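PDB 4F87: endolysin PlyC, small cell-wall binding subunit from Streptococcus phage C1, which forms the eightfold ring of the endolysin PlyC that interacts with the streptococcal cell wall, helping degrade host peptidoglycan so that new phage particles are released. Local coordinates for residues Phe17-Asp22 against Ser61-Ile66; Tyr27-Phe32 against Ile53-Ile58. All coordinates share one frame; numbering follows the deposited sequence.

Interaction 1 of 2, residues Phe17-Asp22 against Ser61-Ile66; sequences FLFHTD and SDVEAI
F19 and F17 reach from strand 16-20 to V63 and I66 near the start of helix 63-70. The contact is wholly apolar, with no hydrogen bond between the two segments.

F19 carries one half of it. Its CB points toward the helix. CG sits between the backbone N and the carbonyl carbon (chi1 59°), which aims the ring at V63. CD1 lies 4.3 Å from V63 CG2. One atom further, CE1 comes within 4.1 Å of V63 CG2 and equally near V63 CG1, in the fork of the two methyls. CZ passes beyond the fork, at 4.6 Å from V63 CG1. The phenyl and the valine branch stand at about a right angle to each other.

F17 leaves the strand on the same side, two residues earlier. Its CZ meets I66 CG2 at 4.1 Å. The methyl touches the ring at its edge, near the ring plane. V63 and I66 lie about one helical turn apart on the side of the helix that meets the two rings.

Strand 16-20 is an inner strand, and helix 63-70 packs against this face of the sheet. F32 of strand 29-33 meets both phenylalanine rings, and I58 touches F17, F19 and V63. I38 of a second subunit also packs on I66.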
# COMPACT_ATOMS: atom_id res chain seq x y z
N PHE B 17 7.36 2.62 18.70
CA PHE B 17 8.23 1.61 19.26
C PHE B 17 8.40 1.85 20.74
O PHE B 17 8.26 2.99 21.22
CB PHE B 17 9.63 1.62 18.57
CG PHE B 17 10.33 2.96 18.55
CD1 PHE B 17 11.14 3.35 19.61
CD2 PHE B 17 10.18 3.83 17.48
CE1 PHE B 17 11.75 4.61 19.61
CE2 PHE B 17 10.84 5.06 17.46
CZ PHE B 17 11.63 5.44 18.52
N LEU B 18 8.72 0.78 21.45
CA LEU B 18 9.14 0.85 22.85
C LEU B 18 10.65 1.08 22.86
O LEU B 18 11.36 0.60 21.94
CB LEU B 18 8.87 -0.48 23.54
CG LEU B 18 7.41 -0.74 23.82
CD1 LEU B 18 7.14 -2.22 23.80
CD2 LEU B 18 7.03 -0.17 25.20
N PHE B 19 11.16 1.77 23.89
CA PHE B 19 12.59 1.94 24.02
C PHE B 19 13.02 1.90 25.47
O PHE B 19 12.27 2.29 26.38
CB PHE B 19 13.11 3.23 23.31
CG PHE B 19 12.54 4.56 23.74
CD1 PHE B 19 13.29 5.44 24.52
CD2 PHE B 19 11.27 4.96 23.32
CE1 PHE B 19 12.79 6.69 24.86
CE2 PHE B 19 10.77 6.21 23.69
CZ PHE B 19 11.53 7.07 24.45
N HIS B 20 14.23 1.38 25.69
CA HIS B 20 14.85 1.33 27.01
C HIS B 20 16.35 1.24 26.81
O HIS B 20 16.80 0.97 25.68
CB HIS B 20 14.36 0.10 27.83
CG HIS B 20 14.93 -1.21 27.37
ND1 HIS B 20 14.48 -1.83 26.22
CD2 HIS B 20 15.94 -1.94 27.89
CE1 HIS B 20 15.20 -2.92 26.08
NE2 HIS B 20 16.10 -3.04 27.06
N THR B 21 17.12 1.45 27.87
CA THR B 21 18.55 1.21 27.83
C THR B 21 18.93 0.10 28.77
O THR B 21 18.36 -0.01 29.87
CB THR B 21 19.37 2.51 28.14
OG1 THR B 21 20.76 2.20 28.04
CG2 THR B 21 19.14 3.07 29.54
N ASP B 22 19.95 -0.67 28.38
CA ASP B 22 20.59 -1.67 29.22
C ASP B 22 21.90 -1.12 29.81
O ASP B 22 22.68 -1.87 30.40
CB ASP B 22 20.83 -2.97 28.46
CG ASP B 22 19.57 -3.71 28.13
OD1 ASP B 22 18.58 -3.59 28.90
OD2 ASP B 22 19.56 -4.43 27.10
N SER B 61 21.80 8.87 26.56
CA SER B 61 22.42 10.02 25.89
C SER B 61 21.82 10.34 24.51
O SER B 61 22.00 11.47 24.02
CB SER B 61 23.92 9.80 25.72
OG SER B 61 24.17 8.66 24.92
N ASP B 62 21.18 9.35 23.87
CA ASP B 62 20.61 9.54 22.54
C ASP B 62 19.12 9.87 22.53
O ASP B 62 18.60 10.23 21.48
CB ASP B 62 20.90 8.29 21.69
CG ASP B 62 22.33 8.23 21.23
OD1 ASP B 62 22.87 9.28 20.82
OD2 ASP B 62 22.91 7.14 21.26
N VAL B 63 18.44 9.79 23.68
CA VAL B 63 17.01 10.06 23.70
C VAL B 63 16.66 11.48 23.19
O VAL B 63 15.72 11.62 22.41
CB VAL B 63 16.39 9.74 25.08
CG1 VAL B 63 14.92 10.17 25.13
CG2 VAL B 63 16.50 8.23 25.39
N GLU B 64 17.43 12.49 23.57
CA GLU B 64 17.14 13.86 23.13
C GLU B 64 17.11 13.99 21.59
O GLU B 64 16.18 14.58 21.03
CB GLU B 64 18.16 14.83 23.74
CG GLU B 64 17.97 16.29 23.38
CD GLU B 64 18.91 17.25 24.09
OE1 GLU B 64 18.41 18.30 24.57
OE2 GLU B 64 20.12 16.96 24.17
N ALA B 65 18.09 13.39 20.91
CA ALA B 65 18.12 13.47 19.45
C ALA B 65 16.98 12.69 18.81
O ALA B 65 16.40 13.15 17.82
CB ALA B 65 19.45 12.95 18.93
N ILE B 66 16.62 11.53 19.40
CA ILE B 66 15.51 10.75 18.85
C ILE B 66 14.20 11.53 19.01
O ILE B 66 13.39 11.54 18.10
CB ILE B 66 15.43 9.34 19.50
CG1 ILE B 66 16.73 8.53 19.29
CG2 ILE B 66 14.19 8.56 19.02
CD1 ILE B 66 17.22 8.42 17.84

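Interaction 2 of 2, residues Tyr27-Phe32 against Ile53-Ile58; sequences YGYRAF and IPSINI
Y29 and Y27 approach S55 and I58, and most of the contact lies at these two places. At the start of segment 53-58, I53 points toward segment 27-32, and its CD1 lies 4.5 Å from the backbone O of F32. P54 gives its backbone to a hydrogen bond with L18. S55 follows, with OG anti to its backbone N (chi1 180°). That oxygen lies at the edge of the Y29 ring, near its plane, 4.2 Å from CE1. This is a loose approach without a hydrogen bond; OG is bonded to Q50 instead.

The Y29 ring also stacks with H20. Y29 and R30 interact with the host cell wall, and R30 NE forms a salt bridge with E37, another residue of that site. A bound methylpentanediol lies near Y29.

I56 bonds through its backbone to L18. This follows the order of the mixed sheet: 16-20 lies between 29-33 (antiparallel) and 55-57 (parallel). The two flanking segments therefore form no backbone pairing with each other, and every contact across 16-20 uses a side chain from at least one of them. The CB of N57 points away from segment 27-32.

At I58 the one hydrogen bond forms, from Y27 OH to the backbone O, at 2.7 Å. The oxygen lies in the plane of the tyrosine ring, at its edge. The C=O...OH angle is 135°, and the hydroxyl is tilted 22° out of the carbonyl plane. I58 CB also lies 3.7 Å from Y27 OH. The Y27 side chain touches K60, a further cell-wall residue, and V63 of helix 63-70.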
# COMPACT_ATOMS: atom_id res chain seq x y z
N TYR B 27 16.21 4.39 32.41
CA TYR B 27 15.09 5.31 32.46
C TYR B 27 13.78 4.49 32.39
O TYR B 27 12.72 5.02 32.05
CB TYR B 27 15.16 6.41 31.38
CG TYR B 27 15.38 5.87 29.97
CD1 TYR B 27 14.32 5.35 29.23
CD2 TYR B 27 16.65 5.87 29.39
CE1 TYR B 27 14.51 4.85 27.95
CE2 TYR B 27 16.85 5.36 28.10
CZ TYR B 27 15.78 4.84 27.40
OH TYR B 27 15.93 4.29 26.16
N GLY B 28 13.88 3.19 32.69
CA GLY B 28 12.75 2.26 32.55
C GLY B 28 12.37 2.07 31.09
O GLY B 28 13.20 2.28 30.19
N TYR B 29 11.11 1.69 30.83
CA TYR B 29 10.60 1.61 29.46
C TYR B 29 9.78 2.83 29.14
O TYR B 29 9.01 3.32 29.95
CB TYR B 29 9.70 0.38 29.25
CG TYR B 29 10.49 -0.88 28.99
CD1 TYR B 29 10.70 -1.34 27.70
CD2 TYR B 29 11.04 -1.60 30.04
CE1 TYR B 29 11.43 -2.50 27.45
CE2 TYR B 29 11.79 -2.75 29.81
CZ TYR B 29 11.97 -3.20 28.52
OH TYR B 29 12.70 -4.34 28.30
N ARG B 30 9.94 3.30 27.90
CA ARG B 30 9.17 4.39 27.34
C ARG B 30 8.68 3.97 25.95
O ARG B 30 9.06 2.91 25.46
CB ARG B 30 10.01 5.68 27.26
CG ARG B 30 10.52 6.09 28.64
CD ARG B 30 11.25 7.44 28.62
NE ARG B 30 10.37 8.57 28.27
CZ ARG B 30 9.47 9.11 29.08
NH1 ARG B 30 9.31 8.66 30.32
NH2 ARG B 30 8.70 10.11 28.65
N ALA B 31 7.83 4.79 25.33
CA ALA B 31 7.40 4.46 23.98
C ALA B 31 7.08 5.69 23.21
O ALA B 31 6.71 6.72 23.79
CB ALA B 31 6.16 3.56 24.01
N PHE B 32 7.18 5.60 21.88
CA PHE B 32 6.59 6.57 20.98
C PHE B 32 5.38 5.86 20.40
O PHE B 32 5.51 4.73 19.89
CB PHE B 32 7.53 6.99 19.83
CG PHE B 32 8.53 8.02 20.28
CD1 PHE B 32 8.19 9.37 20.33
CD2 PHE B 32 9.80 7.64 20.67
CE1 PHE B 32 9.13 10.31 20.76
CE2 PHE B 32 10.73 8.59 21.13
CZ PHE B 32 10.37 9.91 21.18
N ILE B 53 4.17 -3.57 18.37
CA ILE B 53 5.18 -2.63 17.89
C ILE B 53 6.57 -3.14 18.26
O ILE B 53 6.72 -3.88 19.23
CB ILE B 53 4.96 -1.17 18.40
CG1 ILE B 53 4.91 -1.10 19.94
CG2 ILE B 53 3.73 -0.52 17.75
CD1 ILE B 53 4.81 0.33 20.51
N PRO B 54 7.60 -2.69 17.52
CA PRO B 54 8.97 -3.11 17.88
C PRO B 54 9.41 -2.54 19.22
O PRO B 54 8.88 -1.53 19.71
CB PRO B 54 9.84 -2.54 16.75
CG PRO B 54 8.97 -1.66 15.95
CD PRO B 54 7.54 -1.87 16.30
N SER B 55 10.41 -3.20 19.82
CA SER B 55 10.99 -2.81 21.10
C SER B 55 12.51 -2.78 20.88
O SER B 55 13.12 -3.79 20.52
CB SER B 55 10.59 -3.84 22.14
OG SER B 55 11.14 -3.52 23.40
N ILE B 56 13.07 -1.58 20.97
CA ILE B 56 14.49 -1.39 20.66
C ILE B 56 15.23 -0.75 21.83
O ILE B 56 14.62 -0.26 22.79
CB ILE B 56 14.65 -0.55 19.36
CG1 ILE B 56 14.18 0.92 19.55
CG2 ILE B 56 13.96 -1.25 18.15
CD1 ILE B 56 14.59 1.87 18.37
N ASN B 57 16.55 -0.74 21.73
CA ASN B 57 17.39 -0.14 22.75
C ASN B 57 17.87 1.24 22.30
O ASN B 57 18.30 1.41 21.15
CB ASN B 57 18.61 -1.00 23.00
CG ASN B 57 18.37 -2.24 23.80
OD1 ASN B 57 19.00 -2.47 24.86
ND2 ASN B 57 17.57 -3.14 23.29
N ILE B 58 17.79 2.23 23.20
CA ILE B 58 18.25 3.59 22.95
C ILE B 58 19.00 4.03 24.20
O ILE B 58 18.44 3.99 25.31
CB ILE B 58 17.09 4.57 22.63
CG1 ILE B 58 16.32 4.11 21.38
CG2 ILE B 58 17.65 6.01 22.43
CD1 ILE B 58 15.18 5.04 20.97

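Overall arrangement
From the N terminus, strand 16-20 comes first and takes an inner place in the sheet. The chain turns into 27-32, which pairs antiparallel with it. After strand 36-40 and helix 43-50 it returns as 53-58, where interaction 2 closes a loop of 20 residues. It then enters helix 63-70, where interaction 1 closes a loop of 38 residues. Interaction 2 is nested inside this larger loop. The two centres are 7 Å apart. Backbone hydrogen bonding along strand 16-20, such as F19 N to R30 O, joins them. Interaction 2 ties the strands flanking 16-20; interaction 1 ties the sheet to the C-terminal helix. Both border a second subunit.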